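Side-chain contact in cellulase (Bacteroides salanitronis, PDB 6WQY), which probably hydrolyses internal beta-1,4-glucosidic bonds of cellulose and related plant polysaccharides as a broad-specificity endoglucanase, this chain holding its glycoside hydrolase family 5 catalytic domain: residues D285-T288 and G289-K293. Sequence-based numbering, arbitrary orientation. Where two conformers were deposited one is given.
Sequences DNVT and GQFAK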
ATOM      1  N   ASP A 285      16.183 -15.608  -5.243  0.70 11.61           N
ATOM      2  CA  ASP A 285      15.967 -16.403  -4.040  0.70 12.68           C
ATOM      3  C   ASP A 285      15.476 -15.550  -2.878  0.70 11.33           C
ATOM      4  O   ASP A 285      14.814 -16.071  -1.967  0.70 12.64           O
ATOM      5  CB  ASP A 285      17.250 -17.140  -3.657  0.70 14.27           C
ATOM      6  CG  ASP A 285      18.427 -16.206  -3.455  0.70 16.69           C
ATOM      7  OD1 ASP A 285      18.669 -15.349  -4.330  0.70 19.64           O
ATOM      8  OD2 ASP A 285      19.118 -16.333  -2.420  0.70 26.33           O
ATOM      9  N   ASN A 286      15.800 -14.254  -2.863  1.00 10.95           N
ATOM     10  CA  ASN A 286      15.241 -13.377  -1.843  1.00 11.36           C
ATOM     11  C   ASN A 286      13.755 -13.131  -2.083  1.00 10.65           C
ATOM     12  O   ASN A 286      12.968 -13.069  -1.128  1.00 10.89           O
ATOM     13  CB  ASN A 286      15.994 -12.052  -1.773  1.00 10.72           C
ATOM     14  CG  ASN A 286      15.493 -11.177  -0.644  1.00 10.25           C
ATOM     15  OD1 ASN A 286      15.695 -11.505   0.535  1.00 11.73           O
ATOM     16  ND2 ASN A 286      14.825 -10.086  -0.981  1.00 10.85           N
ATOM     17  N   VAL A 287      13.351 -12.963  -3.343  1.00 10.15           N
ATOM     18  CA  VAL A 287      11.936 -12.770  -3.635  1.00 10.54           C
ATOM     19  C   VAL A 287      11.128 -13.962  -3.143  1.00 11.14           C
ATOM     20  O   VAL A 287      10.152 -13.823  -2.392  1.00 11.50           O
ATOM     21  CB  VAL A 287      11.719 -12.547  -5.142  1.00 10.74           C
ATOM     22  CG1 VAL A 287      10.228 -12.366  -5.424  1.00 12.00           C
ATOM     23  CG2 VAL A 287      12.507 -11.367  -5.659  1.00 10.66           C
ATOM     24  N   THR A 288      11.508 -15.160  -3.577  1.00 11.85           N
ATOM     25  CA  THR A 288      10.740 -16.337  -3.179  1.00 12.58           C
ATOM     26  C   THR A 288      10.919 -16.643  -1.698  1.00 11.94           C
ATOM     27  O   THR A 288       9.965 -17.076  -1.033  1.00 13.20           O
ATOM     28  CB  THR A 288      11.096 -17.549  -4.039  1.00 15.06           C
ATOM     29  OG1 THR A 288      12.495 -17.783  -3.961  1.00 14.25           O
ATOM     30  CG2 THR A 288      10.705 -17.315  -5.488  1.00 16.33           C
ATOM     31  N   GLY A 289      12.112 -16.410  -1.148  1.00 11.68           N
ATOM     32  CA  GLY A 289      12.312 -16.660   0.266  1.00 12.35           C
ATOM     33  C   GLY A 289      11.468 -15.765   1.149  1.00 11.43           C
ATOM     34  O   GLY A 289      10.892 -16.209   2.150  1.00 12.40           O
ATOM     35  N   GLN A 290      11.395 -14.480   0.809  1.00 10.71           N
ATOM     36  CA  GLN A 290      10.589 -13.553   1.591  1.00 10.62           C
ATOM     37  C   GLN A 290       9.108 -13.834   1.408  1.00 10.69           C
ATOM     38  O   GLN A 290       8.341 -13.798   2.379  1.00 11.12           O
ATOM     39  CB  GLN A 290      10.931 -12.118   1.204  1.00 10.88           C
ATOM     40  CG  GLN A 290      12.337 -11.705   1.587  1.00 10.90           C
ATOM     41  CD  GLN A 290      12.576 -11.857   3.073  1.00 11.19           C
ATOM     42  OE1 GLN A 290      13.095 -12.874   3.524  1.00 12.91           O
ATOM     43  NE2 GLN A 290      12.190 -10.846   3.840  1.00 11.95           N
ATOM     44  N   PHE A 291       8.673 -14.080   0.172  1.00 10.81           N
ATOM     45  CA  PHE A 291       7.252 -14.342  -0.030  1.00 10.86           C
ATOM     46  C   PHE A 291       6.849 -15.677   0.606  1.00 11.87           C
ATOM     47  O   PHE A 291       5.699 -15.825   1.055  1.00 12.10           O
ATOM     48  CB  PHE A 291       6.876 -14.285  -1.512  1.00 11.35           C
ATOM     49  CG  PHE A 291       6.965 -12.913  -2.135  1.00 10.96           C
ATOM     50  CD1 PHE A 291       7.397 -11.805  -1.436  1.00 11.24           C
ATOM     51  CD2 PHE A 291       6.599 -12.747  -3.459  1.00 10.67           C
ATOM     52  CE1 PHE A 291       7.479 -10.560  -2.055  1.00 11.13           C
ATOM     53  CE2 PHE A 291       6.683 -11.517  -4.083  1.00 11.86           C
ATOM     54  CZ  PHE A 291       7.122 -10.428  -3.386  1.00 11.03           C
ATOM     55  N   ALA A 292       7.782 -16.645   0.678  1.00 11.99           N
ATOM     56  CA  ALA A 292       7.499 -17.909   1.355  1.00 12.46           C
ATOM     57  C   ALA A 292       7.200 -17.689   2.830  1.00 12.28           C
ATOM     58  O   ALA A 292       6.387 -18.422   3.415  1.00 13.21           O
ATOM     59  CB  ALA A 292       8.669 -18.873   1.180  1.00 13.53           C
ATOM     60  N   LYS A 293       7.845 -16.702   3.461  1.00 11.99           N
ATOM     61  CA  LYS A 293       7.541 -16.414   4.865  1.00 12.10           C
ATOM     62  C   LYS A 293       6.109 -15.933   5.008  1.00 11.77           C
ATOM     63  O   LYS A 293       5.390 -16.343   5.930  1.00 12.59           O
ATOM     64  CB  LYS A 293       8.517 -15.370   5.412  1.00 13.17           C
ATOM     65  CG  LYS A 293       9.962 -15.823   5.448  1.00 12.72           C
ATOM     66  CD  LYS A 293      10.917 -14.717   5.860  1.00 13.36           C
ATOM     67  CE  LYS A 293      12.350 -15.196   5.863  1.00 15.15           C
ATOM     68  NZ  LYS A 293      13.323 -14.080   6.055  1.00 14.27           N
TER
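Helix 284-299, which leads into strand 305-310 of the barrel, brings Asn286 against Gln290 and Val287 against Phe291, one turn apart. The backbone steps under both pairs are i to i+4 hydrogen bonds, nearly straight at the proton: Gln290 N to Asn286 O, 2.9 Å, and Phe291 N to Val287 O, 3.0 Å. Asn286 CG, anti to the backbone N (chi1 -175°), lies beside the carbonyl carbon and leans toward the next turn, where OD1 comes to 3.5 Å from Gln290 CG. The two amide planes are 8° apart, yet their polar ends serve other partners: Asn286 ND2 bonds Asp254, and Gln290 NE2 bonds Asp229. Gln290 OE1 accepts Lys293 NZ at 2.8 Å, in the carbonyl plane and on a lone pair, while the same ammonium forms a salt bridge with Asp229. A leucine in place of Gln290 would probably leave Asp229 without its amide donor and Lys293 NZ without this acceptor. On the buried flank, Val287 CG1 makes a CH-pi contact over one face of Phe291, 4.2 Å from the centroid and 23° off the ring normal. Ala334 of helix 318-337 touches both side chains, and Phe252 meets the Phe291 ring edge-to-face. Two i/i+4 pairs on one helix, an amide pair tied to acids of a neighbouring loop and helix and an apolar pair packed on helix 318-337, fit an outer helix of the (beta/alpha)8 barrel.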